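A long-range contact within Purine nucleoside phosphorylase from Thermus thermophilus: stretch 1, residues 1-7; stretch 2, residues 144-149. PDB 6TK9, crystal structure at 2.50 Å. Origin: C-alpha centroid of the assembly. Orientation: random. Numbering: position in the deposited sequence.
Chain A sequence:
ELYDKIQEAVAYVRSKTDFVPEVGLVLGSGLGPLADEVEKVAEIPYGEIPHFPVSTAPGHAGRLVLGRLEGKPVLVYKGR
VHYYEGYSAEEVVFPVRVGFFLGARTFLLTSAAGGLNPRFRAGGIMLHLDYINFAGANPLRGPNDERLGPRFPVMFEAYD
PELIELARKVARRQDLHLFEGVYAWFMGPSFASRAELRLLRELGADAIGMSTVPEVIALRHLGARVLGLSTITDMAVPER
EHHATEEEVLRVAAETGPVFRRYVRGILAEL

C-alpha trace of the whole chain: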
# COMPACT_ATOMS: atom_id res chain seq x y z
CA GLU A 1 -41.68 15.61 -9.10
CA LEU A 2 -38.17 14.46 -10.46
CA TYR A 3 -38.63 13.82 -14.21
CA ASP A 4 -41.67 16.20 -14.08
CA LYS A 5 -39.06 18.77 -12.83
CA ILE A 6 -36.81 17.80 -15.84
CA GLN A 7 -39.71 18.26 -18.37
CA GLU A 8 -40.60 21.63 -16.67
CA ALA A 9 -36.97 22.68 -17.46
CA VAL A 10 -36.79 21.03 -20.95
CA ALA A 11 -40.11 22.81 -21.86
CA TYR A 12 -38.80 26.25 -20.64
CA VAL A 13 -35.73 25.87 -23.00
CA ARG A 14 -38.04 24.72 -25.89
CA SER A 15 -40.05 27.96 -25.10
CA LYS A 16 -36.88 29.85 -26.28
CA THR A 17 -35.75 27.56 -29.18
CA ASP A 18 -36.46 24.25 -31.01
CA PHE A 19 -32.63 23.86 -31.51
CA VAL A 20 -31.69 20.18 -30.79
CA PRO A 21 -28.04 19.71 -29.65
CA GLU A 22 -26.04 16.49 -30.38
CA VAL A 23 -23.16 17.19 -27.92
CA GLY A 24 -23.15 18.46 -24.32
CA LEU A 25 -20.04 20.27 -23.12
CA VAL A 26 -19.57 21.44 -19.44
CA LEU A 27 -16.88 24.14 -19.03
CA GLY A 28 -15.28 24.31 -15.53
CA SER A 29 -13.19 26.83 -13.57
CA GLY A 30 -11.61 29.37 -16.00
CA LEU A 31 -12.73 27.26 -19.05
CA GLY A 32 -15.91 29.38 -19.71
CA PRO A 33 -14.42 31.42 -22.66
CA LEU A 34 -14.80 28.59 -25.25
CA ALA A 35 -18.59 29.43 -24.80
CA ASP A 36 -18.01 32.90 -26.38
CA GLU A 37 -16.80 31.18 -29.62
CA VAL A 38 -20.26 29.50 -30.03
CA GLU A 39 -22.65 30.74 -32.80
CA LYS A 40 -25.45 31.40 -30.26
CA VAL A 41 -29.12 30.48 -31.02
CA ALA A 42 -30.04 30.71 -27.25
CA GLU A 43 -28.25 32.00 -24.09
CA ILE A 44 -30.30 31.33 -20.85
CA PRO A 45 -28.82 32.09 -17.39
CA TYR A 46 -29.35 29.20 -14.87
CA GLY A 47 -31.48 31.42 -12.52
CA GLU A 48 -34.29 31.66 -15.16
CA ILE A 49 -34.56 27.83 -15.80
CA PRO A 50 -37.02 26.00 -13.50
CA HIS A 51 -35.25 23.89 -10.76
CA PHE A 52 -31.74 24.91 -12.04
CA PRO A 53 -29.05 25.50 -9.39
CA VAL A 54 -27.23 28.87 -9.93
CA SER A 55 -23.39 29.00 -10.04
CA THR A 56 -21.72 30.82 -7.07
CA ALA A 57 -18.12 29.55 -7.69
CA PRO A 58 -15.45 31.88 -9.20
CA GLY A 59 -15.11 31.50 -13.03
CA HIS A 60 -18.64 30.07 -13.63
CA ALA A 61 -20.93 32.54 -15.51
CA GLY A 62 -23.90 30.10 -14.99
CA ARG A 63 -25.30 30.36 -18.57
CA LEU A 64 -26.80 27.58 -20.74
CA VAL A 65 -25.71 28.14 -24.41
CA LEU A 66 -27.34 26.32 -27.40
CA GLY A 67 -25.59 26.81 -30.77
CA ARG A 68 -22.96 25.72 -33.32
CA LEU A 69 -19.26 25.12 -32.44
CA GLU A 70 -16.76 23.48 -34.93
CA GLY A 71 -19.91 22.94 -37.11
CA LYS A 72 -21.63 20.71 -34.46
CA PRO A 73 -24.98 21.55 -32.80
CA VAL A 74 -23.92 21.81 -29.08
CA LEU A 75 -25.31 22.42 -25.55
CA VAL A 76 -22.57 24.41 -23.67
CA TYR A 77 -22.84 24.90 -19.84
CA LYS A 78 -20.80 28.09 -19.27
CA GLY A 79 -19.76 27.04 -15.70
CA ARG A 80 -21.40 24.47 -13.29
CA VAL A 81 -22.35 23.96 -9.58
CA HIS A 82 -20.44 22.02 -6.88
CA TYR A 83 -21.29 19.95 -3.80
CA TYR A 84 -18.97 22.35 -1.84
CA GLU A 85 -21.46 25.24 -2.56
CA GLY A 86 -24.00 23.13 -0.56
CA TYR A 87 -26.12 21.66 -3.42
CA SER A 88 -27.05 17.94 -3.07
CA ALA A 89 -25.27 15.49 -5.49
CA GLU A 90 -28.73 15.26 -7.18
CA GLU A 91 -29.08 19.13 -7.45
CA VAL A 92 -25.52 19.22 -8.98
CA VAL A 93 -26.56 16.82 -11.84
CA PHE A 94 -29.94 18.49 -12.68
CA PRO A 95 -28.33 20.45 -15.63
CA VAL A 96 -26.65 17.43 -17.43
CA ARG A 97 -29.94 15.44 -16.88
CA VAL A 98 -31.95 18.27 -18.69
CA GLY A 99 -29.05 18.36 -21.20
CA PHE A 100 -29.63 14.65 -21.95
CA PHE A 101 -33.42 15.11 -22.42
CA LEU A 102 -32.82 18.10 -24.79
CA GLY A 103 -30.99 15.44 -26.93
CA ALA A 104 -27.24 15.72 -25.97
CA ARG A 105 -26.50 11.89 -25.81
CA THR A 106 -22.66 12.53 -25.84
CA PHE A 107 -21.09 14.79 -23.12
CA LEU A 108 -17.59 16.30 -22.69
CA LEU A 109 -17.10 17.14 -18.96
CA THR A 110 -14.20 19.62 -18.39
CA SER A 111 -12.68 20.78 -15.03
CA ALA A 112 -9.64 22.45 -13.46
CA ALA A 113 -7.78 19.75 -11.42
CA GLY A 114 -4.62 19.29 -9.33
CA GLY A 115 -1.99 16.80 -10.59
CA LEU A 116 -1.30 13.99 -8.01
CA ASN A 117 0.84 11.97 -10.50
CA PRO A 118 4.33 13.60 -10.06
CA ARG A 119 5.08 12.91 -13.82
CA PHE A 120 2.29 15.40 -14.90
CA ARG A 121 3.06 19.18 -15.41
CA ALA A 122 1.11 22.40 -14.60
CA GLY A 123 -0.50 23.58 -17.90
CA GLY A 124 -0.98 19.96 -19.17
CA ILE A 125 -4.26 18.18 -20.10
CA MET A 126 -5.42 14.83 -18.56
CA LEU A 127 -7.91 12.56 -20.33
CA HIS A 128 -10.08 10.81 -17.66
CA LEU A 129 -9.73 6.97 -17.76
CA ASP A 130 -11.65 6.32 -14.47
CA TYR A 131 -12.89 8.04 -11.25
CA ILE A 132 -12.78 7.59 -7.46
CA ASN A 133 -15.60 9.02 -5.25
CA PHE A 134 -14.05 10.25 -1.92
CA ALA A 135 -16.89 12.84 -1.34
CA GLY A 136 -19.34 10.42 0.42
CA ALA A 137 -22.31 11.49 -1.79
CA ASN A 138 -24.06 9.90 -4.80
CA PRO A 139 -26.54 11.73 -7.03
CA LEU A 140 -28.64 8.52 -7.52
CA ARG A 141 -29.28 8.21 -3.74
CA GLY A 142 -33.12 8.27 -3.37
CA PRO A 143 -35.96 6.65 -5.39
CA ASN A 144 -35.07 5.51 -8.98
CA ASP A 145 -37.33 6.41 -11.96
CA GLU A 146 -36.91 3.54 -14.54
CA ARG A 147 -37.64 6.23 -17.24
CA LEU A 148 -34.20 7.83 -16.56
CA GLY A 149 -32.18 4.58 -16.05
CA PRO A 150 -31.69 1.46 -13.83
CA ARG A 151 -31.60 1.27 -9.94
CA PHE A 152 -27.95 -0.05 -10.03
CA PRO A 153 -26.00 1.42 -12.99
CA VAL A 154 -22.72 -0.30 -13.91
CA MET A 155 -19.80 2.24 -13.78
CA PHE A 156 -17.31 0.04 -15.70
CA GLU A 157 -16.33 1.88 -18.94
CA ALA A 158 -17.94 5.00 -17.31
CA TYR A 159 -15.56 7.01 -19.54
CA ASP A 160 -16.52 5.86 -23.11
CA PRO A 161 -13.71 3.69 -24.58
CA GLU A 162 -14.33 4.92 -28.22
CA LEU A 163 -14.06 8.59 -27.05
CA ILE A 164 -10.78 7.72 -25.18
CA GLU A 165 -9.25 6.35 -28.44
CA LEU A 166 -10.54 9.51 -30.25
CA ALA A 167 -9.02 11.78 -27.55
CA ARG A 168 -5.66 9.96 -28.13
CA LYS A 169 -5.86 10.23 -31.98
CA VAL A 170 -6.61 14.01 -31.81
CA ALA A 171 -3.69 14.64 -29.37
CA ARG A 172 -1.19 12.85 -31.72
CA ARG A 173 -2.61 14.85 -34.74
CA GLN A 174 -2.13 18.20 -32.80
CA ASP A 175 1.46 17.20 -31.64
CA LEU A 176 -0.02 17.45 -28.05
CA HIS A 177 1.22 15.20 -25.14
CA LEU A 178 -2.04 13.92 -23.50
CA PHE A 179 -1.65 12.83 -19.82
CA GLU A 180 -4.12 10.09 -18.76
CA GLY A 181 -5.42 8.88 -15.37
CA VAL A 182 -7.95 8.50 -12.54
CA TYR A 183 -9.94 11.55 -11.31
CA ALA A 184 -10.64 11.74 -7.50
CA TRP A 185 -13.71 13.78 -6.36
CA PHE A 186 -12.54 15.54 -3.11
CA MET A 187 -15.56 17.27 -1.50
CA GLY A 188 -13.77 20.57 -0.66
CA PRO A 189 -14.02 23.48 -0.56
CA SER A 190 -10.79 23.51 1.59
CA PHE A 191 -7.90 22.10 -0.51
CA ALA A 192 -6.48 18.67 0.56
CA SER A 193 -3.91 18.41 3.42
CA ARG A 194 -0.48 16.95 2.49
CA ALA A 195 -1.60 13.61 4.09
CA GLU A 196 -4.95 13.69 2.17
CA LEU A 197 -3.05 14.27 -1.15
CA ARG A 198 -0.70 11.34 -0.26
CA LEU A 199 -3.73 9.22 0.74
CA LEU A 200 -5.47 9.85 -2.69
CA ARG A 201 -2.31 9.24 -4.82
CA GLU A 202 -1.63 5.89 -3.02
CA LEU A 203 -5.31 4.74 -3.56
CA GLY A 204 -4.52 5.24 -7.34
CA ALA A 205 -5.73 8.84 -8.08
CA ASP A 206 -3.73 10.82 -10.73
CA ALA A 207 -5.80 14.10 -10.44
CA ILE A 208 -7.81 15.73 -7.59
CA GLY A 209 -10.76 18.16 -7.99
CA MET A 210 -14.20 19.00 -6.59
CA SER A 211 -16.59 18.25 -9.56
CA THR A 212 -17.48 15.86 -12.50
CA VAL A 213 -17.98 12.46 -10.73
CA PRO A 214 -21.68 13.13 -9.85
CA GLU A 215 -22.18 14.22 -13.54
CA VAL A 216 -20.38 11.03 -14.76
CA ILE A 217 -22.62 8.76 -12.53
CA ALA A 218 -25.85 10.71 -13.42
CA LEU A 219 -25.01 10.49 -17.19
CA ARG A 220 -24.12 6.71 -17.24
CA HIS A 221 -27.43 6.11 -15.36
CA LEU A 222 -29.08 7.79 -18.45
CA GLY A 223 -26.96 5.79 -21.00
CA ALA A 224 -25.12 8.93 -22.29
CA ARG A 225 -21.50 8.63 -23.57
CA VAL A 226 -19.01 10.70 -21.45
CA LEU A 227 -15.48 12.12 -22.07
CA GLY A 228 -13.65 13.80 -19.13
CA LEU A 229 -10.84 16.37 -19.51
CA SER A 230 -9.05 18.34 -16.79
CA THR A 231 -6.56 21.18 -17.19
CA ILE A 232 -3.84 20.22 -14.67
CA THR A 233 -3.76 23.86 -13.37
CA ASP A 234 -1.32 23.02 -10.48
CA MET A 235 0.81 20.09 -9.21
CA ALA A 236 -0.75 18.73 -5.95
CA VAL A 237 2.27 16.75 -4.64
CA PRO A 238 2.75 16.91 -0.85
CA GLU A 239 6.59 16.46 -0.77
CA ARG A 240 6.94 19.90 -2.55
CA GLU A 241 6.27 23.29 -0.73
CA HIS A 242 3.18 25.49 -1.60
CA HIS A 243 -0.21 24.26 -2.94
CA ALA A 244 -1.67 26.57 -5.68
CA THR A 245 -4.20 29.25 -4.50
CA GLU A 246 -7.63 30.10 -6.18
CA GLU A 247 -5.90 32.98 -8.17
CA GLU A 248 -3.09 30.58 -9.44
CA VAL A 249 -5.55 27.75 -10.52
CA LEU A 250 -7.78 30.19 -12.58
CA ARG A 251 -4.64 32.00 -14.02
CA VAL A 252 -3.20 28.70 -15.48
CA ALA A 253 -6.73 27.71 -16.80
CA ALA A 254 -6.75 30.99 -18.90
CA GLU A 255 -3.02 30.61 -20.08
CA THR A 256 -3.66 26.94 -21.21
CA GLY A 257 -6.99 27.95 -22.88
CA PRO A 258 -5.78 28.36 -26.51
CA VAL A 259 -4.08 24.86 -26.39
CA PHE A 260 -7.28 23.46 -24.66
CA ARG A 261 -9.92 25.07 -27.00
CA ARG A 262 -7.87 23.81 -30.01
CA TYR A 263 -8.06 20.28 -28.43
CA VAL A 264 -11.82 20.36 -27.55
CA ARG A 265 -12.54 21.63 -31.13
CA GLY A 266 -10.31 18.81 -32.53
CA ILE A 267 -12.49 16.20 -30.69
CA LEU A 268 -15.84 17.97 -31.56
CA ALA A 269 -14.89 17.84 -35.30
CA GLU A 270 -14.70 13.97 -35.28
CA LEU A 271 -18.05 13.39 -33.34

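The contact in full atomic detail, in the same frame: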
# COMPACT_ATOMS: atom_id res chain seq x y z
N GLU A 1 -41.43 14.97 -7.80
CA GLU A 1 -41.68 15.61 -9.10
C GLU A 1 -40.44 15.42 -10.02
O GLU A 1 -40.42 16.03 -11.11
CB GLU A 1 -42.10 17.08 -8.82
CG GLU A 1 -42.72 17.82 -10.03
CD GLU A 1 -42.69 19.34 -9.99
OE1 GLU A 1 -42.73 19.88 -8.89
OE2 GLU A 1 -42.65 20.01 -11.07
N LEU A 2 -39.44 14.58 -9.68
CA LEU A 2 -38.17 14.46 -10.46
C LEU A 2 -38.45 13.65 -11.73
O LEU A 2 -38.92 12.50 -11.62
CB LEU A 2 -37.08 13.80 -9.62
CG LEU A 2 -35.63 13.74 -10.16
CD1 LEU A 2 -35.42 12.59 -11.13
CD2 LEU A 2 -35.15 15.06 -10.77
N TYR A 3 -38.13 14.23 -12.87
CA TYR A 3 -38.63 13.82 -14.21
C TYR A 3 -39.64 14.88 -14.66
O TYR A 3 -39.42 15.43 -15.73
CB TYR A 3 -39.31 12.46 -14.30
CG TYR A 3 -39.73 12.13 -15.71
CD1 TYR A 3 -38.79 11.73 -16.65
CD2 TYR A 3 -41.03 12.32 -16.15
CE1 TYR A 3 -39.14 11.47 -17.97
CE2 TYR A 3 -41.40 12.07 -17.47
CZ TYR A 3 -40.45 11.65 -18.38
OH TYR A 3 -40.78 11.37 -19.67
N ASP A 4 -40.68 15.12 -13.85
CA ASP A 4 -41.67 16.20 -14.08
C ASP A 4 -40.93 17.55 -13.94
O ASP A 4 -41.20 18.46 -14.74
CB ASP A 4 -42.91 16.03 -13.20
CG ASP A 4 -43.70 14.75 -13.49
OD1 ASP A 4 -43.74 14.34 -14.66
OD2 ASP A 4 -44.24 14.16 -12.55
N LYS A 5 -39.98 17.63 -13.02
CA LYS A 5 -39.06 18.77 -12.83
C LYS A 5 -38.19 18.94 -14.08
O LYS A 5 -37.96 20.09 -14.48
CB LYS A 5 -38.12 18.54 -11.64
CG LYS A 5 -38.60 19.04 -10.28
CD LYS A 5 -37.46 19.11 -9.26
CE LYS A 5 -37.91 19.31 -7.83
NZ LYS A 5 -36.86 18.90 -6.86
N ILE A 6 -37.68 17.82 -14.63
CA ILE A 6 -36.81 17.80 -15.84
C ILE A 6 -37.62 18.35 -17.02
O ILE A 6 -37.14 19.29 -17.67
CB ILE A 6 -36.26 16.38 -16.11
CG1 ILE A 6 -35.20 15.99 -15.08
CG2 ILE A 6 -35.71 16.25 -17.52
CD1 ILE A 6 -34.76 14.55 -15.21
N GLN A 7 -38.82 17.82 -17.27
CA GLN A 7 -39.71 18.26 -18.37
C GLN A 7 -40.12 19.73 -18.17
O GLN A 7 -40.24 20.42 -19.18
CB GLN A 7 -40.91 17.32 -18.51
CG GLN A 7 -40.57 15.93 -19.06
CD GLN A 7 -39.80 15.91 -20.37
OE1 GLN A 7 -40.12 16.63 -21.32
NE2 GLN A 7 -38.77 15.09 -20.43
N ASN A 144 -35.53 5.62 -7.57
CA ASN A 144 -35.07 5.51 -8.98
C ASN A 144 -36.30 5.55 -9.88
O ASN A 144 -37.24 4.80 -9.59
CB ASN A 144 -34.34 4.19 -9.27
CG ASN A 144 -33.58 4.25 -10.58
OD1 ASN A 144 -32.68 5.06 -10.72
ND2 ASN A 144 -33.91 3.38 -11.53
N ASP A 145 -36.30 6.41 -10.89
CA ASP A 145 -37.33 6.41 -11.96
C ASP A 145 -36.77 5.60 -13.14
O ASP A 145 -35.76 6.05 -13.72
CB ASP A 145 -37.70 7.83 -12.36
CG ASP A 145 -38.97 7.91 -13.19
OD1 ASP A 145 -39.13 7.05 -14.09
OD2 ASP A 145 -39.78 8.85 -12.93
N GLU A 146 -37.38 4.45 -13.46
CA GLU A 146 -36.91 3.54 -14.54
C GLU A 146 -36.85 4.30 -15.88
O GLU A 146 -36.18 3.82 -16.80
CB GLU A 146 -37.84 2.34 -14.71
CG GLU A 146 -37.87 1.42 -13.51
CD GLU A 146 -36.86 0.29 -13.57
OE1 GLU A 146 -35.67 0.57 -13.88
OE2 GLU A 146 -37.27 -0.87 -13.31
N ARG A 147 -37.59 5.41 -16.00
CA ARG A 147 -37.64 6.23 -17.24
C ARG A 147 -36.30 6.91 -17.48
O ARG A 147 -35.99 7.14 -18.66
CB ARG A 147 -38.74 7.30 -17.19
CG ARG A 147 -40.14 6.72 -17.21
CD ARG A 147 -41.23 7.75 -17.00
NE ARG A 147 -41.19 8.38 -15.70
CZ ARG A 147 -42.10 9.24 -15.27
NH1 ARG A 147 -43.14 9.54 -16.03
NH2 ARG A 147 -42.00 9.77 -14.07
N LEU A 148 -35.56 7.24 -16.42
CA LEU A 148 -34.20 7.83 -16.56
C LEU A 148 -33.17 6.73 -16.82
O LEU A 148 -32.40 6.87 -17.79
CB LEU A 148 -33.83 8.64 -15.32
CG LEU A 148 -34.34 10.07 -15.34
CD1 LEU A 148 -35.86 10.07 -15.37
CD2 LEU A 148 -33.81 10.86 -14.14
N GLY A 149 -33.18 5.67 -16.01
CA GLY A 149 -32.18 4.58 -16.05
C GLY A 149 -32.42 3.55 -14.95
O GLY A 149 -33.44 3.62 -14.24

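This is a small contact made chiefly by side chains, a cation-pi stack joined to apolar packing, in which Tyr3, just ahead of a helix, stacks on the guanidinium of Arg147 and meets Leu148 at its ring edge, with no hydrogen bond passing between the two stretches.

Tyr3 occupies the N-cap position, and its CA-to-CB bond points toward the second stretch. The guanidinium of Arg147 lies flat over one face of the ring, the planes inclined by 23°; Arg147 CZ sits 3.8 Å from the centroid of the Tyr3 ring, and the closest pair, Tyr3 CD2 and Arg147 CZ, is 3.4 Å apart. This is cation-pi geometry: the positive charge rests over the electron-rich face of the ring, and two flat groups can cover each other closely.

The guanidinium is steadied from within its own stretch. Asp145 OD1 accepts hydrogen bonds from Arg147 N (3.0 Å) and Arg147 NE (2.9 Å), while Asp145 OD2 forms a salt bridge with Arg147 NH2 at 2.7 Å. A planar guanidinium suits both roles, since it donates hydrogen bonds at its edge and leaves its faces free to stack. Asp145 also borders the contact directly, its OD2 lying 3.9 Å from Tyr3 CB. The turn is further braced by the backbone bond from Leu148 N to Asp145 O (3.0 Å).

Leu148 supplies the apolar part. Its CA-to-CB bond runs sideways, but the branched end reaches the first stretch: Leu148 CD1 packs 3.6 Å from Tyr3 CD1, near the ring plane, and Leu148 CD2 lies 3.8 Å from Leu2 CD1 and 4.0 Å from Ile6 CD1. The two methyls thus let one buried leucine touch an aromatic edge and two aliphatic chains. Ile6, one helical turn beyond Tyr3, is buried too, as befits a purely hydrocarbon side chain.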